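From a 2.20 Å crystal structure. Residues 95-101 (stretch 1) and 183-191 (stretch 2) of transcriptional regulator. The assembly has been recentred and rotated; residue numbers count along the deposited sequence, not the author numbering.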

ATOM      1  N   PHE B  95      16.665  11.436  -4.916  1.00 39.39           N
ATOM      2  CA  PHE B  95      15.324  10.834  -4.963  1.00 39.88           C
ATOM      3  C   PHE B  95      14.917  10.179  -3.644  1.00 39.80           C
ATOM      4  O   PHE B  95      13.861  10.460  -3.157  1.00 39.63           O
ATOM      5  N   PHE B  96      15.771   9.328  -3.079  1.00 39.77           N
ATOM      6  CA  PHE B  96      15.497   8.650  -1.794  1.00 39.53           C
ATOM      7  C   PHE B  96      15.326   9.645  -0.656  1.00 39.79           C
ATOM      8  O   PHE B  96      14.348   9.565   0.088  1.00 39.93           O
ATOM      9  N   GLU B  97      16.258  10.580  -0.536  1.00 39.64           N
ATOM     10  CA  GLU B  97      16.131  11.678   0.439  1.00 40.69           C
ATOM     11  C   GLU B  97      14.825  12.457   0.307  1.00 39.85           C
ATOM     12  O   GLU B  97      14.121  12.642   1.300  1.00 38.18           O
ATOM     13  N   ALA B  98      14.483  12.886  -0.909  1.00 40.10           N
ATOM     14  CA  ALA B  98      13.174  13.543  -1.092  1.00 40.49           C
ATOM     15  C   ALA B  98      12.019  12.638  -0.652  1.00 40.90           C
ATOM     16  O   ALA B  98      11.052  13.105   0.007  1.00 40.25           O
ATOM     17  N   SER B  99      12.142  11.352  -0.971  1.00 41.22           N
ATOM     18  CA  SER B  99      11.086  10.356  -0.675  1.00 41.45           C
ATOM     19  C   SER B  99      10.778  10.168   0.808  1.00 41.81           C
ATOM     20  O   SER B  99       9.665   9.815   1.151  1.00 41.24           O
ATOM     21  N   PHE B 100      11.762  10.382   1.669  1.00 42.08           N
ATOM     22  CA  PHE B 100      11.638  10.149   3.097  1.00 43.27           C
ATOM     23  C   PHE B 100      11.764  11.466   3.892  1.00 45.03           C
ATOM     24  O   PHE B 100      11.869  11.466   5.108  1.00 45.88           O
ATOM     25  N   SER B 101      11.699  12.587   3.178  1.00 46.47           N
ATOM     26  CA  SER B 101      11.613  13.909   3.761  1.00 47.37           C
ATOM     27  C   SER B 101      10.202  14.080   4.278  1.00 48.00           C
ATOM     28  O   SER B 101       9.297  13.356   3.859  1.00 48.65           O
ATOM     29  N   THR B 183       8.201   1.847  13.097  1.00 45.48           N
ATOM     30  CA  THR B 183       8.849   0.603  12.653  1.00 45.25           C
ATOM     31  C   THR B 183      10.328   0.845  12.257  1.00 45.18           C
ATOM     32  O   THR B 183      11.222   0.072  12.629  1.00 44.97           O
ATOM     33  N   PHE B 184      10.581   1.939  11.530  1.00 43.61           N
ATOM     34  CA  PHE B 184      11.911   2.249  11.084  1.00 43.32           C
ATOM     35  C   PHE B 184      11.927   3.740  10.825  1.00 43.93           C
ATOM     36  O   PHE B 184      10.875   4.309  10.525  1.00 44.35           O
ATOM     37  N   THR B 185      13.093   4.364  10.965  1.00 44.40           N
ATOM     38  CA  THR B 185      13.262   5.808  10.775  1.00 45.05           C
ATOM     39  C   THR B 185      13.339   6.182   9.282  1.00 45.64           C
ATOM     40  O   THR B 185      13.647   5.365   8.461  1.00 45.30           O
ATOM     41  N   PRO B 186      13.000   7.430   8.930  1.00 46.93           N
ATOM     42  CA  PRO B 186      13.329   7.960   7.599  1.00 46.86           C
ATOM     43  C   PRO B 186      14.766   7.672   7.132  1.00 46.71           C
ATOM     44  O   PRO B 186      14.958   7.340   5.993  1.00 46.41           O
ATOM     45  N   ARG B 187      15.766   7.818   7.996  1.00 46.66           N
ATOM     46  CA  ARG B 187      17.161   7.497   7.624  1.00 46.18           C
ATOM     47  C   ARG B 187      17.309   6.027   7.181  1.00 44.76           C
ATOM     48  O   ARG B 187      17.906   5.719   6.176  1.00 42.93           O
ATOM     49  N   GLN B 188      16.730   5.130   7.966  1.00 43.66           N
ATOM     50  CA  GLN B 188      16.686   3.743   7.614  1.00 42.53           C
ATOM     51  C   GLN B 188      16.015   3.434   6.271  1.00 41.58           C
ATOM     52  O   GLN B 188      16.437   2.547   5.597  1.00 39.58           O
ATOM     53  N   GLY B 189      14.982   4.176   5.893  1.00 41.72           N
ATOM     54  CA  GLY B 189      14.309   3.994   4.605  1.00 41.36           C
ATOM     55  C   GLY B 189      15.243   4.313   3.447  1.00 40.78           C
ATOM     56  O   GLY B 189      15.356   3.520   2.484  1.00 39.85           O
ATOM     57  N   VAL B 190      15.937   5.443   3.563  1.00 40.60           N
ATOM     58  CA  VAL B 190      17.046   5.780   2.623  1.00 40.95           C
ATOM     59  C   VAL B 190      18.073   4.637   2.583  1.00 41.13           C
ATOM     60  O   VAL B 190      18.392   4.113   1.511  1.00 42.35           O
ATOM     61  N   GLN B 191      18.530   4.221   3.750  1.00 40.15           N
ATOM     62  CA  GLN B 191      19.490   3.130   3.865  1.00 40.14           C
ATOM     63  C   GLN B 191      19.027   1.868   3.157  1.00 39.00           C
ATOM     64  O   GLN B 191      19.803   1.222   2.463  1.00 39.01           O
TER

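The two helices run nearly antiparallel, at 151° with axes 9.1 Å apart at closest approach, so the order of contacts along stretch 1 is reversed along stretch 2: Phe-96 lies opposite Val-190, Phe-100 opposite Pro-186.

Phe-95 takes no part. Phe-96 starts toward the other helix, but its m rotamer carries the ring away, leaving the base of the side chain at the contact, with CB 4.0 Å from CG1 of Val-190. The CA-to-CB bond of Glu-97 points sideways to stretch 2, and with chi1 and chi2 both m its carboxylate comes nearer. Arg-187 does the complementary thing: its CA-to-CB bond points away, yet the t, p, p run of chi1 to chi3 brings the guanidinium back. Glu-97 OE2 meets the guanidinium at its edge in a salt bridge, Arg-187 NH1 giving a hydrogen bond to Glu-97 OE2 at 2.7 Å and Arg-187 NH2 one to Glu-97 OE1 at 3.1 Å. Two long side chains thus meet in a charge pair next to the apolar contact; Glu-97 OE2 also lies 3.9 Å from Val-190 CG1.

Ala-98 and Ser-99 touch nothing across; Ser-99 OG instead bonds back to Phe-95 O at 2.9 Å.

Phe-100, where the chain leaves helical geometry, is the centrepiece. Pointing toward stretch 2 with chi1 m, it lays one ring face over the backbone of Gly-189, whose CA sits 3.9 Å from the ring centroid in a CH-pi contact. Glycine is what permits this approach, since an ideal CB there would fall 2.5 Å from Phe-100 CE1. Beside this contact, Phe-100 CB meets CG2 of Val-190 (chi1 t) at 4.1 Å and Pro-186 CB at 4.3 Å, while Phe-100 CE1 reaches the ring edge of Phe-184 (chi1 p) at CE1, 4.2 Å away.

Ser-101 turns away. In stretch 2, Thr-185 caps its own helix, its OG1 accepting from Gln-188 N at 3.1 Å.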

ATOM      1  CB  PHE B  95      15.234   9.804  -6.074  1.00 40.32           C
ATOM      2  CG  PHE B  95      13.842   9.380  -6.437  1.00 42.61           C
ATOM      3  CD1 PHE B  95      13.190   9.927  -7.564  1.00 43.66           C
ATOM      4  CD2 PHE B  95      13.196   8.321  -5.745  1.00 45.36           C
ATOM      5  CE1 PHE B  95      11.880   9.490  -7.923  1.00 43.18           C
ATOM      6  CE2 PHE B  95      11.925   7.918  -6.092  1.00 39.61           C
ATOM      7  CZ  PHE B  95      11.263   8.511  -7.172  1.00 40.83           C
ATOM      8  CB  PHE B  96      16.624   7.641  -1.453  1.00 38.65           C
ATOM      9  CG  PHE B  96      16.835   6.567  -2.547  1.00 38.59           C
ATOM     10  CD1 PHE B  96      15.751   6.097  -3.320  1.00 34.63           C
ATOM     11  CD2 PHE B  96      18.098   6.028  -2.771  1.00 35.09           C
ATOM     12  CE1 PHE B  96      15.954   5.189  -4.317  1.00 35.01           C
ATOM     13  CE2 PHE B  96      18.304   5.085  -3.759  1.00 36.97           C
ATOM     14  CZ  PHE B  96      17.237   4.647  -4.525  1.00 34.50           C
ATOM     15  CB  GLU B  97      17.318  12.638   0.347  1.00 41.17           C
ATOM     16  CG  GLU B  97      18.631  12.007   0.796  1.00 44.42           C
ATOM     17  CD  GLU B  97      18.766  11.842   2.316  1.00 46.90           C
ATOM     18  OE1 GLU B  97      17.939  12.420   3.094  1.00 45.46           O
ATOM     19  OE2 GLU B  97      19.732  11.129   2.716  1.00 46.00           O
ATOM     20  CB  ALA B  98      12.965  14.040  -2.491  1.00 40.24           C
ATOM     21  CB  SER B  99      11.464   8.973  -1.230  1.00 41.81           C
ATOM     22  OG  SER B  99      11.423   8.926  -2.648  1.00 43.19           O
ATOM     23  CB  PHE B 100      12.671   9.093   3.530  1.00 42.71           C
ATOM     24  CG  PHE B 100      12.326   7.703   3.043  1.00 41.87           C
ATOM     25  CD1 PHE B 100      11.459   6.921   3.739  1.00 42.74           C
ATOM     26  CD2 PHE B 100      12.868   7.187   1.852  1.00 43.34           C
ATOM     27  CE1 PHE B 100      11.106   5.628   3.250  1.00 42.44           C
ATOM     28  CE2 PHE B 100      12.523   5.946   1.387  1.00 40.59           C
ATOM     29  CZ  PHE B 100      11.662   5.173   2.093  1.00 41.36           C
ATOM     30  CB  SER B 101      11.908  14.971   2.688  1.00 47.61           C
ATOM     31  OG  SER B 101      10.837  15.021   1.745  1.00 47.33           O
ATOM     32  CB  THR B 183       8.064   0.000  11.490  1.00 46.09           C
ATOM     33  OG1 THR B 183       6.674  -0.144  11.869  1.00 46.64           O
ATOM     34  CG2 THR B 183       8.666  -1.360  11.022  1.00 46.07           C
ATOM     35  CB  PHE B 184      12.247   1.448   9.826  1.00 42.90           C
ATOM     36  CG  PHE B 184      11.410   1.795   8.654  1.00 41.73           C
ATOM     37  CD1 PHE B 184      11.774   2.845   7.819  1.00 41.75           C
ATOM     38  CD2 PHE B 184      10.269   1.037   8.344  1.00 41.87           C
ATOM     39  CE1 PHE B 184      10.968   3.193   6.727  1.00 41.55           C
ATOM     40  CE2 PHE B 184       9.482   1.360   7.248  1.00 42.45           C
ATOM     41  CZ  PHE B 184       9.821   2.451   6.452  1.00 42.34           C
ATOM     42  CB  THR B 185      14.558   6.309  11.425  1.00 45.26           C
ATOM     43  OG1 THR B 185      15.648   5.636  10.824  1.00 45.17           O
ATOM     44  CG2 THR B 185      14.618   6.055  12.957  1.00 44.73           C
ATOM     45  CB  PRO B 186      13.140   9.468   7.773  1.00 47.65           C
ATOM     46  CG  PRO B 186      11.986   9.582   8.826  1.00 47.90           C
ATOM     47  CD  PRO B 186      12.220   8.391   9.756  1.00 47.04           C
ATOM     48  CB  ARG B 187      18.100   7.825   8.787  1.00 46.31           C
ATOM     49  CG  ARG B 187      19.594   7.458   8.553  1.00 48.34           C
ATOM     50  CD  ARG B 187      20.208   8.067   7.258  1.00 53.24           C
ATOM     51  NE  ARG B 187      19.646   9.398   6.992  1.00 55.23           N
ATOM     52  CZ  ARG B 187      19.605  10.003   5.807  1.00 54.98           C
ATOM     53  NH1 ARG B 187      20.136   9.451   4.741  1.00 54.34           N
ATOM     54  NH2 ARG B 187      19.044  11.201   5.710  1.00 56.83           N
ATOM     55  CB  GLN B 188      16.035   2.950   8.740  1.00 42.81           C
ATOM     56  CG  GLN B 188      17.007   2.766   9.907  1.00 41.97           C
ATOM     57  CD  GLN B 188      16.385   1.997  11.056  1.00 41.14           C
ATOM     58  OE1 GLN B 188      15.194   2.131  11.316  1.00 45.14           O
ATOM     59  NE2 GLN B 188      17.179   1.186  11.744  1.00 36.28           N
ATOM     60  CB  VAL B 190      17.742   7.126   2.955  1.00 40.75           C
ATOM     61  CG1 VAL B 190      18.776   7.462   1.885  1.00 38.23           C
ATOM     62  CG2 VAL B 190      16.699   8.238   3.086  1.00 38.22           C
ATOM     63  CB  GLN B 191      19.782   2.840   5.360  1.00 40.20           C
ATOM     64  CG  GLN B 191      20.698   1.645   5.614  1.00 40.84           C
ATOM     65  CD  GLN B 191      20.820   1.252   7.088  1.00 40.77           C
ATOM     66  OE1 GLN B 191      20.267   1.881   7.973  1.00 42.41           O
ATOM     67  NE2 GLN B 191      21.574   0.199   7.338  1.00 42.10           N
TER